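PDB 5NRM: DocCel5: Type I dockerin repeat domain from A. cellulolyticus family 5 endoglucanase WP_010249057 S51I, L52N mutant from Acetivibrio cellulolyticus, which probably anchors a family 5 endoglucanase in the bacterial cellulosome, its calcium-binding dockerin fold docking onto a cohesin of scaffoldin B. Local coordinates for residues 1-12 / 30-42. Numbering follows the deposited sequence.
Sequences KPGDVDGNGSIN and FPAEDDIKAGDLN. With CA (calcium ion), chain C; CA (calcium ion), chain E; CA (calcium ion), chain D.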
ATOM      1  N   LYS B   1      18.208  -4.838   8.222  1.00 37.00           N
ATOM      2  CA  LYS B   1      18.071  -4.237   9.550  1.00 33.47           C
ATOM      3  C   LYS B   1      17.490  -2.812   9.588  1.00 28.04           C
ATOM      4  O   LYS B   1      16.393  -2.696  10.085  1.00 21.86           O
ATOM      5  CB  LYS B   1      19.289  -4.422  10.479  1.00 39.44           C
ATOM      6  CG  LYS B   1      18.761  -4.836  11.836  1.00 41.71           C
ATOM      7  CD  LYS B   1      19.783  -5.348  12.833  1.00 42.82           C
ATOM      8  CE  LYS B   1      20.438  -6.639  12.338  1.00 45.66           C
ATOM      9  NZ  LYS B   1      21.807  -6.354  11.835  1.00 49.97           N
ATOM     10  N   PRO B   2      18.194  -1.729   9.116  1.00 27.46           N
ATOM     11  CA  PRO B   2      17.521  -0.405   9.307  1.00 25.24           C
ATOM     12  C   PRO B   2      16.094  -0.389   8.674  1.00 20.63           C
ATOM     13  O   PRO B   2      15.921  -0.872   7.556  1.00 21.46           O
ATOM     14  CB  PRO B   2      18.456   0.594   8.614  1.00 28.09           C
ATOM     15  CG  PRO B   2      19.787  -0.065   8.716  1.00 30.40           C
ATOM     16  CD  PRO B   2      19.549  -1.552   8.558  1.00 30.11           C
ATOM     17  N   GLY B   3      15.111   0.056   9.442  1.00 17.25           N
ATOM     18  CA  GLY B   3      13.707   0.047   9.043  1.00 14.94           C
ATOM     19  C   GLY B   3      12.920  -1.123   9.568  1.00 12.80           C
ATOM     20  O   GLY B   3      11.731  -1.026   9.738  1.00 11.37           O
ATOM     21  N   ASP B   4      13.608  -2.195   9.913  1.00 12.34           N
ATOM     22  CA  ASP B   4      12.875  -3.438  10.272  1.00 11.29           C
ATOM     23  C   ASP B   4      12.718  -3.409  11.813  1.00 11.35           C
ATOM     24  O   ASP B   4      13.318  -4.187  12.563  1.00 12.00           O
ATOM     25  CB  ASP B   4      13.647  -4.674   9.836  1.00 11.90           C
ATOM     26  CG  ASP B   4      12.865  -5.956  10.098  1.00 11.07           C
ATOM     27  OD1 ASP B   4      11.694  -5.816  10.388  1.00 10.48           O
ATOM     28  OD2 ASP B   4      13.479  -7.059  10.093  1.00 12.12           O
ATOM     29  N   VAL B   5      11.883  -2.500  12.312  1.00 11.36           N
ATOM     30  CA  VAL B   5      11.709  -2.325  13.748  1.00 12.36           C
ATOM     31  C   VAL B   5      11.059  -3.491  14.489  1.00 11.16           C
ATOM     32  O   VAL B   5      11.313  -3.601  15.662  1.00 11.44           O
ATOM     33  CB  VAL B   5      10.968  -0.964  14.086  1.00 13.45           C
ATOM     34  CG1 VAL B   5      11.708   0.214  13.497  1.00 15.29           C
ATOM     35  CG2 VAL B   5       9.540  -0.969  13.670  1.00 12.86           C
ATOM     36  N   ASP B   6      10.325  -4.387  13.820  1.00  9.82           N
ATOM     37  CA  ASP B   6       9.808  -5.569  14.526  1.00  9.44           C
ATOM     38  C   ASP B   6      10.694  -6.771  14.293  1.00  9.66           C
ATOM     39  O   ASP B   6      10.414  -7.798  14.864  1.00 10.32           O
ATOM     40  CB  ASP B   6       8.363  -5.936  14.201  1.00  8.99           C
ATOM     41  CG  ASP B   6       8.140  -6.350  12.737  1.00  8.76           C
ATOM     42  OD1 ASP B   6       9.068  -6.568  11.998  1.00  8.39           O
ATOM     43  OD2 ASP B   6       6.926  -6.462  12.439  1.00  9.29           O
ATOM     44  N   GLY B   7      11.763  -6.659  13.516  1.00  9.90           N
ATOM     45  CA  GLY B   7      12.723  -7.741  13.404  1.00 10.82           C
ATOM     46  C   GLY B   7      12.300  -8.916  12.564  1.00 10.76           C
ATOM     47  O   GLY B   7      13.014  -9.942  12.607  1.00 12.06           O
ATOM     48  N   ASN B   8      11.196  -8.787  11.828  1.00 10.00           N
ATOM     49  CA  ASN B   8      10.653  -9.964  11.142  1.00 10.07           C
ATOM     50  C   ASN B   8      11.375 -10.287   9.818  1.00 10.69           C
ATOM     51  O   ASN B   8      11.197 -11.381   9.289  1.00 10.73           O
ATOM     52  CB  ASN B   8       9.147  -9.933  10.968  1.00  9.68           C
ATOM     53  CG  ASN B   8       8.689  -9.002   9.901  1.00  9.31           C
ATOM     54  OD1 ASN B   8       9.455  -8.144   9.413  1.00  9.76           O
ATOM     55  ND2 ASN B   8       7.456  -9.154   9.490  1.00  9.53           N
ATOM     56  N   GLY B   9      12.295  -9.442   9.384  1.00 10.87           N
ATOM     57  CA  GLY B   9      13.069  -9.696   8.157  1.00 12.02           C
ATOM     58  C   GLY B   9      12.677  -8.788   6.979  1.00 11.56           C
ATOM     59  O   GLY B   9      13.449  -8.725   6.025  1.00 13.07           O
ATOM     60  N   SER B  10      11.553  -8.108   7.045  1.00 10.61           N
ATOM     61  CA  SER B  10      11.120  -7.257   5.950  1.00 11.09           C
ATOM     62  C   SER B  10      10.706  -5.914   6.506  1.00 10.33           C
ATOM     63  O   SER B  10      10.230  -5.833   7.657  1.00 11.36           O
ATOM     64  CB  SER B  10       9.930  -7.894   5.268  1.00 11.49           C
ATOM     65  OG  SER B  10       9.477  -7.057   4.166  1.00 13.85           O
ATOM     66  N   ILE B  11      10.879  -4.861   5.704  1.00 10.23           N
ATOM     67  CA  ILE B  11      10.438  -3.508   6.091  1.00  9.87           C
ATOM     68  C   ILE B  11       9.064  -3.306   5.460  1.00  9.20           C
ATOM     69  O   ILE B  11       8.928  -3.341   4.216  1.00  9.37           O
ATOM     70  CB  ILE B  11      11.439  -2.448   5.556  1.00 11.07           C
ATOM     71  CG1 ILE B  11      12.858  -2.647   6.159  1.00 12.75           C
ATOM     72  CG2 ILE B  11      10.872  -1.066   5.876  1.00 10.99           C
ATOM     73  CD1 ILE B  11      13.885  -1.965   5.335  1.00 14.50           C
ATOM     74  N   ASN B  12       8.036  -3.078   6.269  1.00  8.20           N
ATOM     75  CA  ASN B  12       6.693  -2.997   5.738  1.00  8.00           C
ATOM     76  C   ASN B  12       5.817  -2.080   6.600  1.00  8.06           C
ATOM     77  O   ASN B  12       6.319  -1.360   7.472  1.00  9.05           O
ATOM     78  CB  ASN B  12       6.102  -4.417   5.541  1.00  8.20           C
ATOM     79  CG  ASN B  12       5.902  -5.185   6.860  1.00  8.36           C
ATOM     80  OD1 ASN B  12       5.641  -4.584   7.901  1.00  8.26           O
ATOM     81  ND2 ASN B  12       5.968  -6.511   6.772  1.00  8.64           N
ATOM     82  N   PHE B  30      10.948  -0.979  20.633  1.00 20.27           N
ATOM     83  CA  PHE B  30      10.689  -1.804  19.480  1.00 17.74           C
ATOM     84  C   PHE B  30      11.104  -3.271  19.764  1.00 16.62           C
ATOM     85  O   PHE B  30      12.021  -3.534  20.542  1.00 17.23           O
ATOM     86  CB  PHE B  30      11.494  -1.318  18.273  1.00 17.49           C
ATOM     87  CG  PHE B  30      11.071   0.041  17.728  1.00 17.54           C
ATOM     88  CD1 PHE B  30       9.751   0.284  17.404  1.00 17.42           C
ATOM     89  CD2 PHE B  30      12.007   1.022  17.513  1.00 19.76           C
ATOM     90  CE1 PHE B  30       9.384   1.492  16.844  1.00 17.18           C
ATOM     91  CE2 PHE B  30      11.651   2.223  16.958  1.00 19.52           C
ATOM     92  CZ  PHE B  30      10.331   2.457  16.640  1.00 18.57           C
ATOM     93  N   PRO B  31      10.457  -4.223  19.062  1.00 15.45           N
ATOM     94  CA  PRO B  31      10.917  -5.604  19.132  1.00 15.69           C
ATOM     95  C   PRO B  31      12.309  -5.786  18.677  1.00 17.08           C
ATOM     96  O   PRO B  31      12.988  -6.714  19.131  1.00 18.40           O
ATOM     97  CB  PRO B  31       9.994  -6.344  18.195  1.00 14.32           C
ATOM     98  CG  PRO B  31       8.796  -5.543  18.169  1.00 13.85           C
ATOM     99  CD  PRO B  31       9.183  -4.097  18.333  1.00 14.59           C
ATOM    100  N   ALA B  32      12.778  -4.953  17.758  1.00 17.27           N
ATOM    101  CA  ALA B  32      14.177  -5.011  17.420  1.00 19.83           C
ATOM    102  C   ALA B  32      15.075  -4.885  18.695  1.00 22.43           C
ATOM    103  O   ALA B  32      14.853  -4.137  19.707  1.00 25.04           O
ATOM    104  CB  ALA B  32      14.574  -3.966  16.350  1.00 19.64           C
ATOM    105  N   GLU B  33      16.126  -5.637  18.563  1.00 26.76           N
ATOM    106  CA  GLU B  33      17.153  -5.760  19.546  1.00 31.78           C
ATOM    107  C   GLU B  33      17.771  -4.375  19.813  1.00 32.19           C
ATOM    108  O   GLU B  33      18.042  -3.975  20.989  1.00 31.64           O
ATOM    109  CB  GLU B  33      18.192  -6.791  19.028  1.00 38.32           C
ATOM    110  CG  GLU B  33      18.460  -8.024  19.941  1.00 47.93           C
ATOM    111  CD  GLU B  33      17.372  -9.138  19.889  1.00 53.54           C
ATOM    112  OE1 GLU B  33      17.445 -10.108  19.027  1.00 54.42           O
ATOM    113  OE2 GLU B  33      16.443  -9.040  20.762  1.00 59.15           O
ATOM    114  N   ASP B  34      17.978  -3.631  18.731  1.00 28.91           N
ATOM    115  CA  ASP B  34      18.562  -2.288  18.818  1.00 29.93           C
ATOM    116  C   ASP B  34      17.590  -1.269  18.187  1.00 27.21           C
ATOM    117  O   ASP B  34      17.511  -1.168  16.982  1.00 28.00           O
ATOM    118  CB  ASP B  34      19.861  -2.360  18.057  1.00 33.15           C
ATOM    119  CG  ASP B  34      20.640  -1.068  18.075  1.00 35.37           C
ATOM    120  OD1 ASP B  34      20.158  -0.003  18.585  1.00 36.11           O
ATOM    121  OD2 ASP B  34      21.804  -1.162  17.631  1.00 43.19           O
ATOM    122  N   ASP B  35      16.825  -0.555  19.016  1.00 26.70           N
ATOM    123  CA  ASP B  35      15.804   0.357  18.521  1.00 25.13           C
ATOM    124  C   ASP B  35      16.504   1.392  17.638  1.00 26.48           C
ATOM    125  O   ASP B  35      15.934   1.808  16.603  1.00 23.68           O
ATOM    126  CB  ASP B  35      15.051   1.083  19.655  1.00 25.74           C
ATOM    127  CG  ASP B  35      14.134   0.163  20.477  1.00 25.19           C
ATOM    128  OD1 ASP B  35      14.135  -1.023  20.304  1.00 23.71           O
ATOM    129  OD2 ASP B  35      13.358   0.680  21.279  1.00 27.57           O
ATOM    130  N   ILE B  36      17.692   1.871  18.005  1.00 28.08           N
ATOM    131  CA  ILE B  36      18.280   2.938  17.191  1.00 28.99           C
ATOM    132  C   ILE B  36      18.736   2.484  15.795  1.00 29.02           C
ATOM    133  O   ILE B  36      18.378   3.139  14.791  1.00 27.57           O
ATOM    134  CB  ILE B  36      19.431   3.682  17.912  1.00 32.16           C
ATOM    135  CG1 ILE B  36      18.997   4.139  19.315  1.00 33.51           C
ATOM    136  CG2 ILE B  36      19.894   4.941  17.168  1.00 34.00           C
ATOM    137  CD1 ILE B  36      17.760   5.028  19.438  1.00 33.03           C
ATOM    138  N   LYS B  37      19.495   1.404  15.708  1.00 28.57           N
ATOM    139  CA  LYS B  37      19.855   0.826  14.441  1.00 30.53           C
ATOM    140  C   LYS B  37      18.613   0.575  13.566  1.00 28.18           C
ATOM    141  O   LYS B  37      18.606   0.866  12.355  1.00 29.28           O
ATOM    142  CB  LYS B  37      20.627  -0.463  14.679  1.00 33.45           C
ATOM    143  CG  LYS B  37      21.027  -1.261  13.448  1.00 36.35           C
ATOM    144  CD  LYS B  37      21.996  -0.504  12.533  1.00 41.26           C
ATOM    145  CE  LYS B  37      22.744  -1.461  11.589  1.00 44.42           C
ATOM    146  NZ  LYS B  37      23.034  -0.907  10.235  1.00 47.85           N
ATOM    147  N   ALA B  38      17.561   0.022  14.165  1.00 23.95           N
ATOM    148  CA  ALA B  38      16.352  -0.249  13.403  1.00 21.48           C
ATOM    149  C   ALA B  38      15.545   0.989  13.048  1.00 20.28           C
ATOM    150  O   ALA B  38      14.984   1.041  11.963  1.00 18.86           O
ATOM    151  CB  ALA B  38      15.472  -1.253  14.154  1.00 20.19           C
ATOM    152  N   GLY B  39      15.410   1.934  13.987  1.00 19.53           N
ATOM    153  CA  GLY B  39      14.433   3.047  13.883  1.00 19.00           C
ATOM    154  C   GLY B  39      14.957   4.427  13.390  1.00 19.70           C
ATOM    155  O   GLY B  39      14.184   5.298  12.961  1.00 19.45           O
ATOM    156  N   ASP B  40      16.239   4.647  13.560  1.00 20.73           N
ATOM    157  CA  ASP B  40      16.827   5.919  13.126  1.00 22.20           C
ATOM    158  C   ASP B  40      17.349   5.871  11.713  1.00 22.84           C
ATOM    159  O   ASP B  40      18.368   5.243  11.446  1.00 23.12           O
ATOM    160  CB  ASP B  40      17.938   6.337  14.043  1.00 23.59           C
ATOM    161  CG  ASP B  40      18.537   7.718  13.635  1.00 25.44           C
ATOM    162  OD1 ASP B  40      17.771   8.756  13.295  1.00 25.01           O
ATOM    163  OD2 ASP B  40      19.785   7.706  13.801  1.00 27.51           O
ATOM    164  N   LEU B  41      16.650   6.611  10.864  1.00 23.44           N
ATOM    165  CA  LEU B  41      16.828   6.550   9.408  1.00 24.26           C
ATOM    166  C   LEU B  41      17.514   7.770   8.875  1.00 26.64           C
ATOM    167  O   LEU B  41      17.870   7.781   7.674  1.00 27.20           O
ATOM    168  CB  LEU B  41      15.470   6.336   8.731  1.00 22.77           C
ATOM    169  CG  LEU B  41      14.750   5.068   9.195  1.00 21.38           C
ATOM    170  CD1 LEU B  41      13.441   4.838   8.501  1.00 19.52           C
ATOM    171  CD2 LEU B  41      15.673   3.842   9.085  1.00 21.90           C
ATOM    172  N   ASN B  42      17.724   8.808   9.719  1.00 27.89           N
ATOM    173  CA  ASN B  42      18.441  10.006   9.258  1.00 30.69           C
ATOM    174  C   ASN B  42      19.710  10.282  10.020  1.00 32.49           C
ATOM    175  O   ASN B  42      20.389  11.298   9.784  1.00 35.27           O
ATOM    176  CB  ASN B  42      17.551  11.255   9.286  1.00 31.88           C
ATOM    177  CG  ASN B  42      16.996  11.529  10.668  1.00 32.30           C
ATOM    178  OD1 ASN B  42      17.392  10.909  11.631  1.00 31.16           O
ATOM    179  ND2 ASN B  42      16.098  12.531  10.757  1.00 33.77           N
TER
HETATM  180 CA    CA C 101       9.455  -5.768   9.783  1.00  8.73          CA
HETATM  181 CA    CA E 103      13.984  -2.945  21.418  0.80 20.69          CA
HETATM  182 CA    CA D 102      16.195  10.103  13.542  1.00 19.21          CA
HETATM  183  O   HOH W   1       7.061  -6.029   9.724  1.00  8.67           O
HETATM  184  O   HOH W   2      15.763  -2.149  22.677  1.00 37.80           O
HETATM  185  O   HOH W   3      15.023  12.357  13.590  1.00 23.74           O
HETATM  186  O   HOH W   4      14.019  -5.119  22.492  1.00 28.71           O
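Val5 lies over one face of the Phe30 ring, its CB 3.8 Å from the ring centroid and only 15° off the normal, a CH-pi contact offset toward the rim; Asp35 CA sits at the ring's edge, in plane. With CG1 anti to its carbonyl carbon (chi1 -56°), Val5 spreads both methyls across that face: CG2 rests near CD1 and CE1, while CG1 follows the CE2 side and continues to Ala38 and the CA of Gly39. Leu18 of helix 13-23 also packs on Val5, and Ile47 on Phe30. Ala32 N donates to Val5 O at 2.9 Å, tilted 30° from the carbonyl plane, and the same oxygen is flanked by Phe30 CB and Pro31 CD. Gly3 N gives a short bond of 2.7 Å to Ala38 O in helix 35-39. Beside it, Pro2 CA makes a CA-H...O contact with Lys37 O, and the bent lysine chain brings NZ to 3.7 Å from Pro2 CG. The methyl CD2 of Leu41 approaches Gly3 N and Pro2 CB. Pro31 lays CB and CG against the backbone of Asp6, with CB 3.7 Å from Asp6 O. Several touching residues are themselves calcium ligands. Asp4 OD1 and Asp6 OD1, with Asn8 OD1, Ser10 O, a water and Asp15, hold one ion in the first EF-hand-like loop of the dockerin; Phe30 O, Ala32 O and Asp35 OD1, with Asp29 and two waters, hold another. Asp35 OD2 accepts from Phe30 N, so one carboxylate both binds metal and holds the residue that carries the ring. The bond from Ala32 N to Val5 O joins the two calcium loops through main chain, and the cations would probably offset the negative charge gathered there.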